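Local structure of cell surface protein (Faecalibacterium prausnitzii A2-165, 4GT6) at residues A[290-296]-A[313-319]; A[242-247]-A[266-271]; A[169-175]-A[189-195]. The protein is of unknown function but probably binds other proteins at the cell surface through this BspA-type leucine-rich repeat region of a longer extracellular protein. All coordinates share one frame. Where two conformers were deposited one is given. Residues are numbered along the deposited sequence.

Contact 1 of 3, residues A[290-296]-A[313-319]; sequences LQDIEFS and LKSIDIP
Strands 292-294 and 315-317 run the same way, their segments only 7° apart end to end, yet they are splayed: the CA atoms of Q291 and L313 lie 4.6 Å apart, those of I293 and I316 7.3 Å, those of F295 and P319 6.9 Å. No direct hydrogen bond crosses the gap; side chains and two waters fill it. F295, the most covered residue, takes an m rotamer (chi1 -69°) and points its CA-to-CB bond toward segment 313-319. P319 CD sits over one face of its ring, a CH-pi contact 4.1 Å from the centroid, while I316 CD1 meets the ring edge 3.6 Å from F295 CZ. L313, a t/p leucine, comes next, its CD1 3.6 Å from I293 CD1; I293 CD1 in turn lies 3.7 Å from I316 CD1. The segments belong to successive coils of the leucine-rich repeat solenoid, their apolar side chains interleaving, I293 between L313 and I316. Strand 292-294 is bonded on its other flank to 269-271, and 315-317 to 338-341, so the row of parallel strands is interrupted here. Water 1 bridges Q291 O and K314 N at 2.7 Å each; water 2 donates to I293 O (2.9 Å) and accepts from D317 N (3.1 Å). Beyond the gap, D317 forms a salt bridge with R338, and the side chain of P319 lies about 5 Å from the bound sodium ion.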
loop_
_atom_site.group_PDB
_atom_site.type_symbol
_atom_site.label_atom_id
_atom_site.label_comp_id
_atom_site.label_asym_id
_atom_site.label_seq_id
_atom_site.Cartn_x
_atom_site.Cartn_y
_atom_site.Cartn_z
ATOM N N LEU A 290 -9.737 -21.186 -4.138
ATOM C CA LEU A 290 -10.764 -21.173 -3.090
ATOM C C LEU A 290 -12.031 -21.872 -3.561
ATOM O O LEU A 290 -12.663 -21.447 -4.532
ATOM C CB LEU A 290 -11.040 -19.742 -2.587
ATOM C CG LEU A 290 -11.940 -19.604 -1.340
ATOM C CD1 LEU A 290 -11.339 -20.348 -0.115
ATOM C CD2 LEU A 290 -12.173 -18.133 -0.998
ATOM N N GLN A 291 -12.394 -22.963 -2.855
ATOM C CA GLN A 291 -13.576 -23.745 -3.218
ATOM C C GLN A 291 -14.602 -23.848 -2.102
ATOM O O GLN A 291 -15.788 -23.998 -2.399
ATOM C CB GLN A 291 -13.169 -25.158 -3.638
ATOM C CG GLN A 291 -12.596 -25.240 -5.041
ATOM C CD GLN A 291 -12.480 -26.674 -5.487
ATOM O OE1 GLN A 291 -11.404 -27.281 -5.435
ATOM N NE2 GLN A 291 -13.593 -27.257 -5.916
ATOM N N ASP A 292 -14.161 -23.844 -0.833
ATOM C CA ASP A 292 -15.100 -24.003 0.282
ATOM C C ASP A 292 -14.966 -22.893 1.290
ATOM O O ASP A 292 -13.855 -22.549 1.698
ATOM C CB ASP A 292 -14.852 -25.355 0.977
ATOM C CG ASP A 292 -15.088 -26.551 0.074
ATOM O OD1 ASP A 292 -16.225 -26.712 -0.408
ATOM O OD2 ASP A 292 -14.145 -27.339 -0.123
ATOM N N ILE A 293 -16.100 -22.298 1.649
ATOM C CA ILE A 293 -16.167 -21.220 2.631
ATOM C C ILE A 293 -17.254 -21.555 3.647
ATOM O O ILE A 293 -18.391 -21.799 3.249
ATOM C CB ILE A 293 -16.443 -19.830 1.968
ATOM C CG1 ILE A 293 -15.358 -19.461 0.948
ATOM C CG2 ILE A 293 -16.573 -18.716 3.051
ATOM C CD1 ILE A 293 -15.902 -19.168 -0.383
ATOM N N GLU A 294 -16.899 -21.579 4.940
ATOM C CA GLU A 294 -17.836 -21.758 6.050
ATOM C C GLU A 294 -17.919 -20.395 6.729
ATOM O O GLU A 294 -16.922 -19.895 7.252
ATOM C CB GLU A 294 -17.360 -22.864 6.998
ATOM C CG GLU A 294 -18.333 -23.183 8.125
ATOM C CD GLU A 294 -18.001 -24.411 8.952
ATOM O OE1 GLU A 294 -17.410 -25.369 8.401
ATOM O OE2 GLU A 294 -18.363 -24.425 10.151
ATOM N N PHE A 295 -19.084 -19.762 6.646
ATOM C CA PHE A 295 -19.292 -18.431 7.164
ATOM C C PHE A 295 -19.633 -18.402 8.626
ATOM O O PHE A 295 -20.257 -19.326 9.133
ATOM C CB PHE A 295 -20.470 -17.777 6.415
ATOM C CG PHE A 295 -20.185 -17.455 4.970
ATOM C CD1 PHE A 295 -19.512 -16.289 4.622
ATOM C CD2 PHE A 295 -20.590 -18.320 3.955
ATOM C CE1 PHE A 295 -19.244 -15.990 3.279
ATOM C CE2 PHE A 295 -20.345 -18.008 2.611
ATOM C CZ PHE A 295 -19.688 -16.840 2.282
ATOM N N SER A 296 -19.342 -17.261 9.264
ATOM C CA SER A 296 -19.781 -16.951 10.605
ATOM C C SER A 296 -21.305 -16.728 10.581
ATOM O O SER A 296 -21.810 -16.118 9.620
ATOM C CB SER A 296 -19.100 -15.669 11.067
ATOM O OG SER A 296 -19.814 -15.148 12.177
ATOM N N LEU A 313 -14.501 -21.361 -7.281
ATOM C CA LEU A 313 -15.722 -21.428 -6.497
ATOM C C LEU A 313 -16.848 -22.019 -7.337
ATOM O O LEU A 313 -17.185 -21.444 -8.363
ATOM C CB LEU A 313 -16.078 -20.020 -6.027
ATOM C CG LEU A 313 -16.909 -19.900 -4.781
ATOM C CD1 LEU A 313 -16.313 -20.755 -3.633
ATOM C CD2 LEU A 313 -16.981 -18.423 -4.346
ATOM N N LYS A 314 -17.391 -23.172 -6.938
ATOM C CA LYS A 314 -18.465 -23.833 -7.711
ATOM C C LYS A 314 -19.850 -23.702 -7.059
ATOM O O LYS A 314 -20.860 -23.653 -7.759
ATOM C CB LYS A 314 -18.157 -25.327 -7.888
ATOM C CG LYS A 314 -17.216 -25.632 -9.049
ATOM C CD LYS A 314 -17.082 -27.138 -9.302
ATOM C CE LYS A 314 -18.242 -27.728 -10.080
ATOM N NZ LYS A 314 -18.161 -29.211 -10.163
ATOM N N SER A 315 -19.888 -23.747 -5.722
ATOM C CA SER A 315 -21.114 -23.703 -4.935
ATOM C C SER A 315 -20.869 -22.891 -3.678
ATOM O O SER A 315 -19.776 -22.968 -3.101
ATOM C CB SER A 315 -21.550 -25.123 -4.577
ATOM O OG SER A 315 -22.740 -25.139 -3.809
ATOM N N ILE A 316 -21.851 -22.079 -3.279
ATOM C CA ILE A 316 -21.721 -21.271 -2.066
ATOM C C ILE A 316 -23.109 -21.096 -1.434
ATOM O O ILE A 316 -24.102 -20.905 -2.140
ATOM C CB ILE A 316 -20.969 -19.922 -2.307
ATOM C CG1 ILE A 316 -20.611 -19.212 -0.970
ATOM C CG2 ILE A 316 -21.692 -18.993 -3.282
ATOM C CD1 ILE A 316 -19.469 -18.249 -1.050
ATOM N N ASP A 317 -23.164 -21.208 -0.102
ATOM C CA ASP A 317 -24.386 -21.054 0.678
ATOM C C ASP A 317 -24.259 -19.779 1.496
ATOM O O ASP A 317 -23.423 -19.710 2.396
ATOM C CB ASP A 317 -24.613 -22.278 1.572
ATOM C CG ASP A 317 -24.976 -23.512 0.769
ATOM O OD1 ASP A 317 -24.053 -24.185 0.265
ATOM O OD2 ASP A 317 -26.177 -23.764 0.588
ATOM N N ILE A 318 -25.025 -18.749 1.132
ATOM C CA ILE A 318 -24.983 -17.457 1.829
ATOM C C ILE A 318 -25.794 -17.633 3.129
ATOM O O ILE A 318 -26.939 -18.098 3.054
ATOM C CB ILE A 318 -25.504 -16.301 0.928
ATOM C CG1 ILE A 318 -24.711 -16.148 -0.412
ATOM C CG2 ILE A 318 -25.637 -14.989 1.679
ATOM C CD1 ILE A 318 -23.217 -16.215 -0.347
ATOM N N PRO A 319 -25.211 -17.328 4.317
ATOM C CA PRO A 319 -25.936 -17.592 5.567
ATOM C C PRO A 319 -27.147 -16.690 5.786
ATOM O O PRO A 319 -27.145 -15.527 5.383
ATOM C CB PRO A 319 -24.875 -17.346 6.660
ATOM C CG PRO A 319 -23.903 -16.423 6.054
ATOM C CD PRO A 319 -23.858 -16.791 4.579
HETATM O O HOH W 1 -17.077 -24.688 -4.669
HETATM O O HOH W 2 -20.698 -22.072 1.478
#

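Contact 2 of 3, residues A[242-247]-A[266-271]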
loop_
_atom_site.group_PDB
_atom_site.type_symbol
_atom_site.label_atom_id
_atom_site.label_comp_id
_atom_site.label_asym_id
_atom_site.label_seq_id
_atom_site.Cartn_x
_atom_site.Cartn_y
_atom_site.Cartn_z
ATOM N N ARG A 242 1.235 -18.772 1.264
ATOM C CA ARG A 242 1.121 -19.873 2.242
ATOM C C ARG A 242 0.476 -21.082 1.548
ATOM O O ARG A 242 -0.603 -20.966 0.958
ATOM C CB ARG A 242 0.322 -19.411 3.455
ATOM C CG ARG A 242 0.241 -20.456 4.524
ATOM C CD ARG A 242 -0.169 -19.804 5.805
ATOM N NE ARG A 242 -0.465 -20.825 6.809
ATOM C CZ ARG A 242 -0.677 -20.539 8.081
ATOM N NH1 ARG A 242 -0.649 -19.281 8.496
ATOM N NH2 ARG A 242 -0.905 -21.509 8.955
ATOM N N GLU A 243 1.138 -22.240 1.608
ATOM C CA GLU A 243 0.704 -23.410 0.833
ATOM C C GLU A 243 -0.403 -24.289 1.440
ATOM O O GLU A 243 -0.896 -25.185 0.750
ATOM C CB GLU A 243 1.919 -24.283 0.499
ATOM C CG GLU A 243 2.885 -23.540 -0.418
ATOM C CD GLU A 243 4.067 -24.322 -0.956
ATOM O OE1 GLU A 243 3.995 -25.570 -0.999
ATOM O OE2 GLU A 243 5.033 -23.674 -1.420
ATOM N N ASP A 244 -0.814 -24.053 2.691
ATOM C CA ASP A 244 -1.850 -24.900 3.308
ATOM C C ASP A 244 -3.173 -24.847 2.547
ATOM O O ASP A 244 -3.687 -23.763 2.300
ATOM C CB ASP A 244 -2.085 -24.488 4.769
ATOM C CG ASP A 244 -0.804 -24.544 5.571
ATOM O OD1 ASP A 244 -0.374 -25.665 5.920
ATOM O OD2 ASP A 244 -0.150 -23.505 5.697
ATOM N N PRO A 245 -3.751 -26.008 2.184
ATOM C CA PRO A 245 -5.034 -25.987 1.463
ATOM C C PRO A 245 -6.180 -25.467 2.322
ATOM O O PRO A 245 -7.152 -25.000 1.764
ATOM C CB PRO A 245 -5.270 -27.463 1.095
ATOM C CG PRO A 245 -3.959 -28.123 1.258
ATOM C CD PRO A 245 -3.253 -27.391 2.344
ATOM N N ALA A 246 -6.088 -25.576 3.663
ATOM C CA ALA A 246 -7.178 -25.138 4.537
ATOM C C ALA A 246 -6.690 -24.202 5.634
ATOM O O ALA A 246 -5.555 -24.325 6.116
ATOM C CB ALA A 246 -7.857 -26.342 5.174
ATOM N N PHE A 247 -7.580 -23.311 6.070
ATOM C CA PHE A 247 -7.280 -22.435 7.201
ATOM C C PHE A 247 -8.548 -22.227 7.997
ATOM O O PHE A 247 -9.605 -22.042 7.415
ATOM C CB PHE A 247 -6.667 -21.084 6.767
ATOM C CG PHE A 247 -6.306 -20.199 7.952
ATOM C CD1 PHE A 247 -5.282 -20.561 8.831
ATOM C CD2 PHE A 247 -7.005 -19.017 8.201
ATOM C CE1 PHE A 247 -4.961 -19.755 9.935
ATOM C CE2 PHE A 247 -6.650 -18.185 9.276
ATOM C CZ PHE A 247 -5.649 -18.571 10.149
ATOM N N TYR A 266 -2.895 -20.712 -2.974
ATOM C CA TYR A 266 -3.096 -22.119 -2.595
ATOM C C TYR A 266 -4.307 -22.392 -1.725
ATOM O O TYR A 266 -4.756 -23.546 -1.675
ATOM C CB TYR A 266 -1.850 -22.640 -1.850
ATOM C CG TYR A 266 -0.570 -22.524 -2.656
ATOM C CD1 TYR A 266 -0.206 -23.511 -3.570
ATOM C CD2 TYR A 266 0.284 -21.434 -2.497
ATOM C CE1 TYR A 266 0.959 -23.399 -4.332
ATOM C CE2 TYR A 266 1.460 -21.316 -3.249
ATOM C CZ TYR A 266 1.792 -22.303 -4.162
ATOM O OH TYR A 266 2.950 -22.212 -4.896
ATOM N N LEU A 267 -4.781 -21.391 -0.975
ATOM C CA LEU A 267 -5.897 -21.577 -0.038
ATOM C C LEU A 267 -7.145 -22.101 -0.749
ATOM O O LEU A 267 -7.665 -21.437 -1.652
ATOM C CB LEU A 267 -6.192 -20.255 0.686
ATOM C CG LEU A 267 -7.223 -20.327 1.840
ATOM C CD1 LEU A 267 -6.724 -21.215 2.994
ATOM C CD2 LEU A 267 -7.531 -18.954 2.364
ATOM N N ALA A 268 -7.609 -23.307 -0.352
ATOM C CA ALA A 268 -8.763 -23.966 -0.990
ATOM C C ALA A 268 -10.011 -23.976 -0.099
ATOM O O ALA A 268 -11.130 -24.068 -0.607
ATOM C CB ALA A 268 -8.399 -25.404 -1.374
ATOM N N SER A 269 -9.820 -23.883 1.223
ATOM C CA SER A 269 -10.932 -23.956 2.161
ATOM C C SER A 269 -10.720 -22.986 3.305
ATOM O O SER A 269 -9.646 -22.976 3.879
ATOM C CB SER A 269 -11.037 -25.382 2.705
ATOM O OG SER A 269 -12.071 -25.497 3.669
ATOM N N VAL A 270 -11.737 -22.194 3.653
ATOM C CA VAL A 270 -11.603 -21.289 4.797
ATOM C C VAL A 270 -12.810 -21.494 5.729
ATOM O O VAL A 270 -13.927 -21.725 5.255
ATOM C CB VAL A 270 -11.391 -19.799 4.391
ATOM C CG1 VAL A 270 -12.589 -19.222 3.630
ATOM C CG2 VAL A 270 -11.023 -18.922 5.599
ATOM N N LYS A 271 -12.567 -21.423 7.056
ATOM C CA LYS A 271 -13.628 -21.550 8.051
ATOM C C LYS A 271 -13.576 -20.346 8.975
ATOM O O LYS A 271 -12.499 -19.965 9.430
ATOM C CB LYS A 271 -13.528 -22.876 8.822
ATOM C CG LYS A 271 -13.876 -24.054 7.920
ATOM C CD LYS A 271 -13.735 -25.420 8.562
ATOM C CE LYS A 271 -13.968 -26.521 7.551
ATOM N NZ LYS A 271 -15.303 -26.419 6.892
HETATM O O HOH W 3 -2.312 -19.279 -0.436
HETATM O O HOH W 4 -10.873 -24.696 6.474
#
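P245 O serves two donors at once: A268 N at 2.7 Å and S269 N at 2.9 Å both give it a hydrogen bond where the chain enters strand 269-271. From there the ladder is regular. F247 N donates to S269 O (3.0 Å) and F247 O accepts from K271 N (3.0 Å), while the CA-H groups of A246 and V270 make further contacts to S269 O (3.3 Å) and F247 O (3.4 Å). The bridges pair A246 with S269 and F247 with V270, putting A246 and S269 on one face of the sheet and F247 and V270 on the other. This is the parallel pairing of consecutive coils in a leucine-rich repeat solenoid, and strand 292-294 extends the sheet on the other side of 269-271. Water 4 also serves F247 O, donating at 3.1 Å, and lies 3.2 Å from S269 OG. Ahead of the strands, water 3 links R242 O (2.8 Å) to Y266 N (3.0 Å). R242 NE makes a salt bridge to D244 OD2 at 2.9 Å, and its NH1 reaches D221 O. E243 CG packs over the Y266 ring, 3.9 Å from its centroid, and F247 CB lies 3.8 Å from L267 CD1. K271 NZ finds its counter-charge in E294 of the next strand.

Contact 3 of 3, residues A[169-175]-A[189-195]; sequences DSVTAIE and IPAKVTR
A two-pronged salt bridge joins E175 and R195: R195 NE donates to E175 OE1 and R195 NH2 to E175 OE2, both at 2.9 Å. R195 is extended through chi2 (t/t) before chi3 turns to p, laying one guanidinium face over A173 CB, 3.6 Å from NH2. The backbones run parallel where T172 CA faces V193 CA at 4.0 Å and A173 CA faces R195 CA at 4.7 Å. T172 O takes a hydrogen bond from T194 N (2.8 Å) and a weak one from R195 N (3.4 Å); I174 N donates to R195 O (2.9 Å). Before this pairing, P190 to V193 forms a type I turn, with V193 N bonded to P190 O at 3.2 Å. Waters 5 and 6, each 2.9 Å from K192 N, donate to D169 O at 2.6 and 2.7 Å, and water 5 also donates to V171 O at 2.6 Å. Among the apolar side chains, V171 CG1 lies 4.0 Å from V193 CG2, and I174 CD1 lies 3.8 Å from I189 CD1. These are successive coils of the repeat solenoid, and strand 150-151 extends the parallel sheet past 173-174. The short run of direct backbone bonds is probably supplemented by water at the turn, an ion pair along the surface and aliphatic packing within.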
loop_
_atom_site.group_PDB
_atom_site.type_symbol
_atom_site.label_atom_id
_atom_site.label_comp_id
_atom_site.label_asym_id
_atom_site.label_seq_id
_atom_site.Cartn_x
_atom_site.Cartn_y
_atom_site.Cartn_z
ATOM N N ASP A 169 13.650 -0.426 14.870
ATOM C CA ASP A 169 12.950 -0.495 16.153
ATOM C C ASP A 169 12.169 0.798 16.456
ATOM O O ASP A 169 11.162 0.756 17.156
ATOM C CB ASP A 169 13.978 -0.768 17.266
ATOM C CG ASP A 169 14.696 -2.117 17.178
ATOM O OD1 ASP A 169 14.221 -3.007 16.426
ATOM O OD2 ASP A 169 15.708 -2.298 17.892
ATOM N N SER A 170 12.597 1.948 15.876
ATOM C CA SER A 170 11.958 3.237 16.145
ATOM C C SER A 170 10.578 3.400 15.469
ATOM O O SER A 170 9.844 4.318 15.833
ATOM C CB SER A 170 12.891 4.380 15.729
ATOM O OG SER A 170 13.323 4.247 14.384
ATOM N N VAL A 171 10.208 2.522 14.504
ATOM C CA VAL A 171 8.934 2.681 13.794
ATOM C C VAL A 171 7.755 2.333 14.733
ATOM O O VAL A 171 7.719 1.240 15.313
ATOM C CB VAL A 171 8.909 1.882 12.457
ATOM C CG1 VAL A 171 7.476 1.678 11.943
ATOM C CG2 VAL A 171 9.731 2.607 11.395
ATOM N N THR A 172 6.812 3.278 14.879
ATOM C CA THR A 172 5.624 3.058 15.718
ATOM C C THR A 172 4.356 2.904 14.878
ATOM O O THR A 172 3.307 2.538 15.426
ATOM C CB THR A 172 5.424 4.188 16.746
ATOM O OG1 THR A 172 4.956 5.362 16.074
ATOM C CG2 THR A 172 6.678 4.475 17.560
ATOM N N ALA A 173 4.426 3.248 13.582
ATOM C CA ALA A 173 3.251 3.164 12.718
ATOM C C ALA A 173 3.623 2.828 11.309
ATOM O O ALA A 173 4.631 3.313 10.800
ATOM C CB ALA A 173 2.454 4.476 12.741
ATOM N N ILE A 174 2.812 1.977 10.680
ATOM C CA ILE A 174 2.919 1.630 9.256
ATOM C C ILE A 174 1.611 2.122 8.690
ATOM O O ILE A 174 0.576 1.502 8.929
ATOM C CB ILE A 174 3.196 0.128 9.005
ATOM C CG1 ILE A 174 4.489 -0.325 9.689
ATOM C CG2 ILE A 174 3.205 -0.183 7.490
ATOM C CD1 ILE A 174 4.614 -1.893 9.767
ATOM N N GLU A 175 1.631 3.247 7.966
ATOM C CA GLU A 175 0.375 3.889 7.576
ATOM C C GLU A 175 -0.321 3.204 6.404
ATOM O O GLU A 175 0.219 2.280 5.792
ATOM C CB GLU A 175 0.561 5.415 7.326
ATOM C CG GLU A 175 1.196 6.195 8.490
ATOM C CD GLU A 175 0.475 6.264 9.834
ATOM O OE1 GLU A 175 -0.578 5.608 10.006
ATOM O OE2 GLU A 175 0.983 6.971 10.734
ATOM N N ILE A 189 7.352 -7.143 11.734
ATOM C CA ILE A 189 6.779 -5.980 12.410
ATOM C C ILE A 189 7.611 -5.696 13.659
ATOM O O ILE A 189 7.618 -6.536 14.569
ATOM C CB ILE A 189 5.271 -6.207 12.762
ATOM C CG1 ILE A 189 4.435 -6.660 11.514
ATOM C CG2 ILE A 189 4.688 -4.967 13.443
ATOM C CD1 ILE A 189 4.426 -5.686 10.265
ATOM N N PRO A 190 8.303 -4.529 13.757
ATOM C CA PRO A 190 9.106 -4.267 14.969
ATOM C C PRO A 190 8.221 -4.050 16.210
ATOM O O PRO A 190 7.021 -3.754 16.098
ATOM C CB PRO A 190 9.943 -3.043 14.597
ATOM C CG PRO A 190 9.255 -2.409 13.457
ATOM C CD PRO A 190 8.434 -3.450 12.755
ATOM N N ALA A 191 8.818 -4.225 17.412
ATOM C CA ALA A 191 8.136 -4.181 18.716
ATOM C C ALA A 191 7.300 -2.941 19.006
ATOM O O ALA A 191 6.249 -3.068 19.632
ATOM C CB ALA A 191 9.145 -4.366 19.845
ATOM N N LYS A 192 7.733 -1.761 18.545
ATOM C CA LYS A 192 7.031 -0.520 18.884
ATOM C C LYS A 192 5.866 -0.169 17.957
ATOM O O LYS A 192 5.238 0.870 18.154
ATOM C CB LYS A 192 8.037 0.634 18.928
ATOM C CG LYS A 192 8.853 0.591 20.230
ATOM C CD LYS A 192 10.186 1.329 20.151
ATOM C CE LYS A 192 10.104 2.739 19.620
ATOM N NZ LYS A 192 10.500 3.734 20.638
ATOM N N VAL A 193 5.552 -1.014 16.973
ATOM C CA VAL A 193 4.434 -0.702 16.087
ATOM C C VAL A 193 3.092 -0.769 16.863
ATOM O O VAL A 193 2.738 -1.824 17.419
ATOM C CB VAL A 193 4.426 -1.610 14.833
ATOM C CG1 VAL A 193 3.128 -1.388 14.028
ATOM C CG2 VAL A 193 5.663 -1.321 13.958
ATOM N N THR A 194 2.356 0.351 16.894
ATOM C CA THR A 194 1.050 0.402 17.582
ATOM C C THR A 194 -0.077 0.737 16.610
ATOM O O THR A 194 -1.253 0.756 17.013
ATOM C CB THR A 194 1.056 1.385 18.762
ATOM O OG1 THR A 194 1.383 2.685 18.260
ATOM C CG2 THR A 194 1.994 0.942 19.901
ATOM N N ARG A 195 0.271 0.987 15.329
ATOM C CA ARG A 195 -0.727 1.261 14.298
ATOM C C ARG A 195 -0.272 0.712 12.962
ATOM O O ARG A 195 0.851 0.965 12.522
ATOM C CB ARG A 195 -1.031 2.775 14.176
ATOM C CG ARG A 195 -1.958 3.121 12.988
ATOM C CD ARG A 195 -2.498 4.540 13.063
ATOM N NE ARG A 195 -1.448 5.533 12.820
ATOM C CZ ARG A 195 -0.855 6.254 13.765
ATOM N NH1 ARG A 195 -1.212 6.116 15.037
ATOM N NH2 ARG A 195 0.105 7.112 13.448
HETATM O O HOH W 5 9.160 -0.649 16.262
HETATM O O HOH W 6 10.581 -1.739 18.087
HETATM O O HOH W 7 9.963 5.551 18.219
HETATM O O HOH W 8 1.809 4.862 16.374
#

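Along the chain contact 3 comes first, then contact 2, then contact 1, each closing before the next opens, and all three join neighbouring coils of the solenoid. Contacts 1 and 2 adjoin, their centres 13 Å apart: strands 246-248, 269-271 and 292-294 form one parallel sheet, so 269-271 of contact 2 lies directly beside 292-294 of contact 1. E294 OE1 and K271 NZ make a salt bridge of 2.8 Å between them. Contact 3 belongs to a different sheet, with its centre about 29 Å from that of contact 2 and 36 Å from that of contact 1. The same coil-on-coil stacking thus recurs along an elongated scaffold, consistent with a putative protein-binding surface.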